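Local coordinates for conserved exported protein (Bacteroides fragilis, PDB 3CLW) that is of unknown function but probably hydrolyses O-glycosidic bonds, as a TIM-barrel protein of the glycoside hydrolase family 30 type, at residues G73-V85 and M136-D148. Sequence-based numbering, arbitrary orientation.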
ATOM      1  N   GLY A  73      14.757  -8.911  -4.431  1.00 31.56           N
ATOM      2  CA  GLY A  73      16.057  -8.523  -3.908  1.00 30.89           C
ATOM      3  C   GLY A  73      17.108  -8.117  -4.937  1.00 30.54           C
ATOM      4  O   GLY A  73      17.084  -8.542  -6.088  1.00 29.77           O
ATOM      5  N   ALA A  74      18.071  -7.340  -4.471  1.00 31.20           N
ATOM      6  CA  ALA A  74      19.074  -6.701  -5.309  1.00 31.62           C
ATOM      7  C   ALA A  74      20.429  -7.253  -4.898  1.00 32.28           C
ATOM      8  O   ALA A  74      21.459  -6.874  -5.461  1.00 33.16           O
ATOM      9  CB  ALA A  74      19.014  -5.175  -5.122  1.00 31.02           C
ATOM     10  N   GLY A  75      20.423  -8.145  -3.896  1.00 32.18           N
ATOM     11  CA  GLY A  75      21.610  -8.890  -3.509  1.00 31.05           C
ATOM     12  C   GLY A  75      22.545  -8.189  -2.542  1.00 32.06           C
ATOM     13  O   GLY A  75      23.738  -8.474  -2.503  1.00 31.47           O
ATOM     14  N   SER A  76      22.027  -7.268  -1.753  1.00 32.19           N
ATOM     15  CA  SER A  76      22.856  -6.674  -0.734  1.00 33.40           C
ATOM     16  C   SER A  76      23.309  -7.743   0.298  1.00 34.08           C
ATOM     17  O   SER A  76      24.271  -7.546   1.015  1.00 34.59           O
ATOM     18  CB  SER A  76      22.117  -5.533  -0.041  1.00 33.08           C
ATOM     19  OG  SER A  76      20.857  -5.941   0.421  1.00 34.53           O
ATOM     20  N   TYR A  77      22.627  -8.879   0.333  1.00 34.31           N
ATOM     21  CA  TYR A  77      23.047  -9.987   1.174  1.00 34.73           C
ATOM     22  C   TYR A  77      24.282 -10.704   0.611  1.00 34.97           C
ATOM     23  O   TYR A  77      25.263 -10.886   1.330  1.00 35.71           O
ATOM     24  CB  TYR A  77      21.898 -10.984   1.421  1.00 34.65           C
ATOM     25  CG  TYR A  77      22.352 -12.216   2.186  1.00 36.81           C
ATOM     26  CD1 TYR A  77      22.433 -12.193   3.580  1.00 35.46           C
ATOM     27  CD2 TYR A  77      22.727 -13.394   1.518  1.00 35.22           C
ATOM     28  CE1 TYR A  77      22.848 -13.304   4.300  1.00 34.50           C
ATOM     29  CE2 TYR A  77      23.156 -14.497   2.220  1.00 37.38           C
ATOM     30  CZ  TYR A  77      23.217 -14.450   3.636  1.00 37.83           C
ATOM     31  OH  TYR A  77      23.637 -15.571   4.387  1.00 39.07           O
ATOM     32  N   GLU A  78      24.249 -11.144  -0.652  1.00 35.28           N
ATOM     33  CA  GLU A  78      25.461 -11.738  -1.271  1.00 35.31           C
ATOM     34  C   GLU A  78      26.648 -10.748  -1.273  1.00 35.47           C
ATOM     35  O   GLU A  78      27.786 -11.162  -1.215  1.00 35.98           O
ATOM     36  CB  GLU A  78      25.209 -12.172  -2.729  1.00 35.36           C
ATOM     37  CG  GLU A  78      24.295 -13.374  -2.923  1.00 35.69           C
ATOM     38  CD  GLU A  78      22.823 -12.980  -3.038  1.00 38.35           C
ATOM     39  OE1 GLU A  78      22.460 -11.841  -2.617  1.00 38.74           O
ATOM     40  OE2 GLU A  78      22.034 -13.812  -3.559  1.00 38.30           O
ATOM     41  N   ASN A  79      26.361  -9.449  -1.367  1.00 35.33           N
ATOM     42  CA  ASN A  79      27.381  -8.422  -1.560  1.00 36.12           C
ATOM     43  C   ASN A  79      27.732  -7.774  -0.230  1.00 36.67           C
ATOM     44  O   ASN A  79      28.309  -6.699  -0.206  1.00 36.53           O
ATOM     45  CB  ASN A  79      26.844  -7.330  -2.504  1.00 35.47           C
ATOM     46  CG  ASN A  79      27.932  -6.416  -3.043  1.00 34.04           C
ATOM     47  OD1 ASN A  79      29.004  -6.858  -3.414  1.00 34.37           O
ATOM     48  ND2 ASN A  79      27.616  -5.154  -3.166  1.00 31.12           N
ATOM     49  N   ARG A  80      27.387  -8.427   0.879  1.00 37.68           N
ATOM     50  CA  ARG A  80      27.428  -7.732   2.162  1.00 38.56           C
ATOM     51  C   ARG A  80      28.819  -7.307   2.676  1.00 39.22           C
ATOM     52  O   ARG A  80      28.888  -6.402   3.503  1.00 38.96           O
ATOM     53  CB  ARG A  80      26.605  -8.471   3.234  1.00 38.69           C
ATOM     54  CG  ARG A  80      27.216  -9.714   3.826  1.00 36.11           C
ATOM     55  CD  ARG A  80      26.124 -10.535   4.511  1.00 35.31           C
ATOM     56  NE  ARG A  80      26.609 -11.840   4.968  1.00 37.43           N
ATOM     57  CZ  ARG A  80      26.702 -12.923   4.203  1.00 38.17           C
ATOM     58  NH1 ARG A  80      27.174 -14.073   4.711  1.00 36.35           N
ATOM     59  NH2 ARG A  80      26.332 -12.868   2.928  1.00 36.75           N
ATOM     60  N   GLU A  81      29.893  -7.943   2.187  1.00 39.81           N
ATOM     61  CA  GLU A  81      31.278  -7.556   2.542  1.00 40.96           C
ATOM     62  C   GLU A  81      31.706  -6.215   1.913  1.00 40.72           C
ATOM     63  O   GLU A  81      32.761  -5.672   2.282  1.00 40.57           O
ATOM     64  CB  GLU A  81      32.286  -8.656   2.152  1.00 41.25           C
ATOM     65  CG  GLU A  81      32.199  -9.938   2.981  1.00 41.69           C
ATOM     66  CD  GLU A  81      33.157 -11.058   2.514  1.00 44.27           C
ATOM     67  OE1 GLU A  81      34.183 -10.776   1.857  1.00 46.78           O
ATOM     68  OE2 GLU A  81      32.890 -12.252   2.817  1.00 49.65           O
ATOM     69  N   ALA A  82      30.897  -5.700   0.965  1.00 39.06           N
ATOM     70  CA  ALA A  82      31.123  -4.419   0.308  1.00 38.49           C
ATOM     71  C   ALA A  82      30.614  -3.302   1.207  1.00 38.58           C
ATOM     72  O   ALA A  82      30.229  -3.578   2.346  1.00 37.95           O
ATOM     73  CB  ALA A  82      30.394  -4.386  -1.068  1.00 38.50           C
ATOM     74  N   LYS A  83      30.577  -2.062   0.707  1.00 38.71           N
ATOM     75  CA  LYS A  83      29.925  -0.957   1.436  1.00 40.83           C
ATOM     76  C   LYS A  83      28.418  -1.046   1.188  1.00 39.92           C
ATOM     77  O   LYS A  83      27.870  -0.343   0.339  1.00 39.14           O
ATOM     78  CB  LYS A  83      30.461   0.427   1.027  1.00 41.25           C
ATOM     79  CG  LYS A  83      31.991   0.502   1.008  1.00 45.24           C
ATOM     80  CD  LYS A  83      32.582   1.929   0.959  1.00 43.66           C
ATOM     81  CE  LYS A  83      34.109   1.830   1.301  1.00 48.49           C
ATOM     82  NZ  LYS A  83      34.886   3.137   1.124  1.00 52.47           N
ATOM     83  N   GLU A  84      27.770  -1.948   1.921  1.00 39.25           N
ATOM     84  CA  GLU A  84      26.388  -2.347   1.633  1.00 38.91           C
ATOM     85  C   GLU A  84      25.425  -1.987   2.762  1.00 38.97           C
ATOM     86  O   GLU A  84      25.806  -1.305   3.717  1.00 38.87           O
ATOM     87  CB  GLU A  84      26.344  -3.853   1.367  1.00 39.08           C
ATOM     88  CG  GLU A  84      26.512  -4.234  -0.098  1.00 38.63           C
ATOM     89  CD  GLU A  84      25.262  -3.910  -0.959  1.00 36.91           C
ATOM     90  OE1 GLU A  84      24.294  -3.318  -0.446  1.00 33.77           O
ATOM     91  OE2 GLU A  84      25.255  -4.236  -2.163  1.00 39.12           O
ATOM     92  N   VAL A  85      24.174  -2.434   2.641  1.00 38.47           N
ATOM     93  CA  VAL A  85      23.195  -2.342   3.729  1.00 37.84           C
ATOM     94  C   VAL A  85      23.865  -2.792   5.029  1.00 38.27           C
ATOM     95  O   VAL A  85      24.528  -3.849   5.082  1.00 38.00           O
ATOM     96  CB  VAL A  85      21.942  -3.217   3.419  1.00 38.15           C
ATOM     97  CG1 VAL A  85      20.908  -3.173   4.557  1.00 35.74           C
ATOM     98  CG2 VAL A  85      21.306  -2.766   2.093  1.00 38.21           C
ATOM     99  N   MET A 136      25.060  -4.416 -11.307  1.00 32.80           N
ATOM    100  CA  MET A 136      24.595  -3.606 -12.434  1.00 31.26           C
ATOM    101  C   MET A 136      24.721  -2.136 -12.076  1.00 32.83           C
ATOM    102  O   MET A 136      24.454  -1.284 -12.898  1.00 33.02           O
ATOM    103  CB  MET A 136      23.088  -3.840 -12.703  1.00 30.95           C
ATOM    104  CG  MET A 136      22.719  -5.170 -13.367  1.00 31.76           C
ATOM    105  SD  MET A 136      21.059  -5.190 -14.110  1.00 23.22           S
ATOM    106  CE  MET A 136      21.033  -6.912 -14.312  1.00 25.74           C
ATOM    107  N   THR A 137      25.031  -1.839 -10.820  1.00 33.61           N
ATOM    108  CA  THR A 137      24.919  -0.458 -10.343  1.00 34.55           C
ATOM    109  C   THR A 137      26.207   0.316 -10.625  1.00 35.19           C
ATOM    110  O   THR A 137      27.212  -0.287 -11.002  1.00 35.22           O
ATOM    111  CB  THR A 137      24.622  -0.421  -8.848  1.00 34.65           C
ATOM    112  OG1 THR A 137      25.713  -1.019  -8.144  1.00 34.57           O
ATOM    113  CG2 THR A 137      23.319  -1.174  -8.532  1.00 33.09           C
ATOM    114  N   ARG A 138      26.144   1.647 -10.510  1.00 36.10           N
ATOM    115  CA  ARG A 138      27.330   2.496 -10.650  1.00 36.19           C
ATOM    116  C   ARG A 138      28.285   2.350  -9.440  1.00 36.47           C
ATOM    117  O   ARG A 138      29.500   2.389  -9.607  1.00 36.33           O
ATOM    118  CB  ARG A 138      26.939   3.964 -10.925  1.00 36.07           C
ATOM    119  CG  ARG A 138      26.422   4.185 -12.379  1.00 36.72           C
ATOM    120  CD  ARG A 138      26.117   5.626 -12.752  1.00 35.69           C
ATOM    121  NE  ARG A 138      25.079   6.239 -11.908  1.00 37.46           N
ATOM    122  CZ  ARG A 138      25.322   7.084 -10.898  1.00 36.98           C
ATOM    123  NH1 ARG A 138      26.561   7.432 -10.600  1.00 35.28           N
ATOM    124  NH2 ARG A 138      24.323   7.601 -10.188  1.00 35.71           N
ATOM    125  N   SER A 139      27.729   2.128  -8.242  1.00 35.74           N
ATOM    126  CA  SER A 139      28.512   2.086  -7.023  1.00 35.23           C
ATOM    127  C   SER A 139      29.008   0.690  -6.651  1.00 35.27           C
ATOM    128  O   SER A 139      29.708   0.518  -5.647  1.00 36.17           O
ATOM    129  CB  SER A 139      27.742   2.735  -5.875  1.00 35.02           C
ATOM    130  OG  SER A 139      26.552   2.032  -5.592  1.00 34.79           O
ATOM    131  N   ALA A 140      28.672  -0.292  -7.483  1.00 35.08           N
ATOM    132  CA  ALA A 140      28.877  -1.723  -7.193  1.00 35.58           C
ATOM    133  C   ALA A 140      28.206  -2.177  -5.867  1.00 36.01           C
ATOM    134  O   ALA A 140      28.715  -3.058  -5.155  1.00 36.13           O
ATOM    135  CB  ALA A 140      30.357  -2.086  -7.217  1.00 34.97           C
ATOM    136  N   SER A 141      27.062  -1.578  -5.561  1.00 35.24           N
ATOM    137  CA  SER A 141      26.388  -1.818  -4.315  1.00 35.00           C
ATOM    138  C   SER A 141      24.933  -1.337  -4.431  1.00 34.85           C
ATOM    139  O   SER A 141      24.599  -0.495  -5.260  1.00 33.35           O
ATOM    140  CB  SER A 141      27.120  -1.101  -3.187  1.00 35.35           C
ATOM    141  OG  SER A 141      26.338  -1.084  -2.017  1.00 37.17           O
ATOM    142  N   THR A 142      24.056  -1.921  -3.616  1.00 35.16           N
ATOM    143  CA  THR A 142      22.672  -1.445  -3.539  1.00 35.00           C
ATOM    144  C   THR A 142      22.621  -0.114  -2.766  1.00 35.64           C
ATOM    145  O   THR A 142      21.613   0.610  -2.803  1.00 36.13           O
ATOM    146  CB  THR A 142      21.781  -2.481  -2.858  1.00 34.97           C
ATOM    147  OG1 THR A 142      22.149  -2.571  -1.482  1.00 36.75           O
ATOM    148  CG2 THR A 142      21.943  -3.863  -3.490  1.00 33.50           C
ATOM    149  N   VAL A 143      23.707   0.202  -2.050  1.00 35.72           N
ATOM    150  CA  VAL A 143      23.863   1.548  -1.498  1.00 35.36           C
ATOM    151  C   VAL A 143      24.609   2.440  -2.507  1.00 35.68           C
ATOM    152  O   VAL A 143      25.801   2.248  -2.792  1.00 34.97           O
ATOM    153  CB  VAL A 143      24.492   1.543  -0.078  1.00 35.19           C
ATOM    154  CG1 VAL A 143      24.458   2.961   0.533  1.00 35.31           C
ATOM    155  CG2 VAL A 143      23.742   0.524   0.847  1.00 33.11           C
ATOM    156  N   SER A 144      23.860   3.392  -3.065  1.00 36.80           N
ATOM    157  CA  SER A 144      24.361   4.321  -4.068  1.00 37.81           C
ATOM    158  C   SER A 144      25.344   5.290  -3.400  1.00 38.79           C
ATOM    159  O   SER A 144      25.384   5.378  -2.178  1.00 39.53           O
ATOM    160  CB  SER A 144      23.209   5.080  -4.689  1.00 36.89           C
ATOM    161  OG  SER A 144      22.487   5.713  -3.661  1.00 37.82           O
ATOM    162  N   THR A 145      26.134   6.004  -4.197  1.00 39.99           N
ATOM    163  CA  THR A 145      27.122   6.919  -3.630  1.00 41.10           C
ATOM    164  C   THR A 145      27.041   8.347  -4.192  1.00 41.40           C
ATOM    165  O   THR A 145      27.994   9.108  -4.070  1.00 42.35           O
ATOM    166  CB  THR A 145      28.567   6.359  -3.753  1.00 40.65           C
ATOM    167  OG1 THR A 145      28.836   6.029  -5.112  1.00 42.20           O
ATOM    168  CG2 THR A 145      28.746   5.120  -2.926  1.00 40.64           C
ATOM    169  N   ASP A 146      25.908   8.688  -4.809  1.00 41.61           N
ATOM    170  CA  ASP A 146      25.627  10.028  -5.297  1.00 41.02           C
ATOM    171  C   ASP A 146      24.135  10.250  -5.559  1.00 40.92           C
ATOM    172  O   ASP A 146      23.333   9.316  -5.543  1.00 40.63           O
ATOM    173  CB  ASP A 146      26.447  10.342  -6.572  1.00 41.31           C
ATOM    174  CG  ASP A 146      26.054   9.480  -7.765  1.00 42.31           C
ATOM    175  OD1 ASP A 146      24.921   9.607  -8.294  1.00 42.74           O
ATOM    176  OD2 ASP A 146      26.903   8.679  -8.188  1.00 42.28           O
ATOM    177  N   GLN A 147      23.772  11.506  -5.801  1.00 40.31           N
ATOM    178  CA  GLN A 147      22.453  11.836  -6.260  1.00 40.01           C
ATOM    179  C   GLN A 147      22.415  12.411  -7.703  1.00 40.08           C
ATOM    180  O   GLN A 147      21.572  13.243  -8.005  1.00 40.14           O
ATOM    181  CB  GLN A 147      21.765  12.766  -5.270  1.00 39.58           C
ATOM    182  CG  GLN A 147      20.270  12.649  -5.355  1.00 40.68           C
ATOM    183  CD  GLN A 147      19.555  13.609  -4.452  1.00 45.11           C
ATOM    184  OE1 GLN A 147      20.151  14.561  -3.973  1.00 46.14           O
ATOM    185  NE2 GLN A 147      18.259  13.375  -4.222  1.00 44.64           N
ATOM    186  N   ASP A 148      23.284  11.932  -8.599  1.00 40.04           N
ATOM    187  CA  ASP A 148      23.320  12.470  -9.984  1.00 40.66           C
ATOM    188  C   ASP A 148      22.162  11.994 -10.853  1.00 40.21           C
ATOM    189  O   ASP A 148      21.538  12.781 -11.572  1.00 40.46           O
ATOM    190  CB  ASP A 148      24.642  12.123 -10.671  1.00 40.62           C
ATOM    191  CG  ASP A 148      25.850  12.662  -9.920  1.00 43.63           C
ATOM    192  OD1 ASP A 148      25.710  13.654  -9.140  1.00 45.84           O
ATOM    193  OD2 ASP A 148      26.938  12.085 -10.109  1.00 44.58           O
TER
HETATM  194  O   HOH W   1      28.177   1.942  -1.502  1.00 40.23           O
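Glu84 and Val143 bring the two irregular backbones to a CA–CA distance of 5.6 Å, and Ser76 and Thr142 to 5.9 Å, with two successive type I turns, Tyr77–Arg80 and Asn79–Ala82, folding 73-85 back on itself. The buried carboxylate of Glu84, its chain bent at chi2 (-73°), crosses Thr142 at about a right angle. Its OE2 receives Thr142 N at 3.0 Å, nearly straight (168°) but from above the carboxylate plane, while Asn79 ND2, with OE2 close to its own amide plane, takes the anti lone pair of OE2. OE1 accepts from Thr142 OG1 and from Val85 N, so four donors grip the carboxylate, two on each oxygen, which limits its rotation. Asn79 ND2 also donates to Ala140 O (3.1 Å), bridging the segments. With chi1 at 168°, Ser141 OG swings away from its own N toward Lys83 O, to which it donates at 2.9 Å, and accepts from Val143 N, closing an ST turn; a water links Lys83 O to Val143 O. Thr142 CG2 meets Ala74 CB at 3.6 Å, and Val143 CG2 lies 4.3 Å from Val85 CG2. Glu198, from another loop, touches Thr142 and is hydrogen-bonded to Ser76 OG. The contact thus ties together loops following the adjacent parallel strands 68-71 and 125-128, ahead of helices 108-119 and 157-173, consistent with the family's TIM-barrel fold.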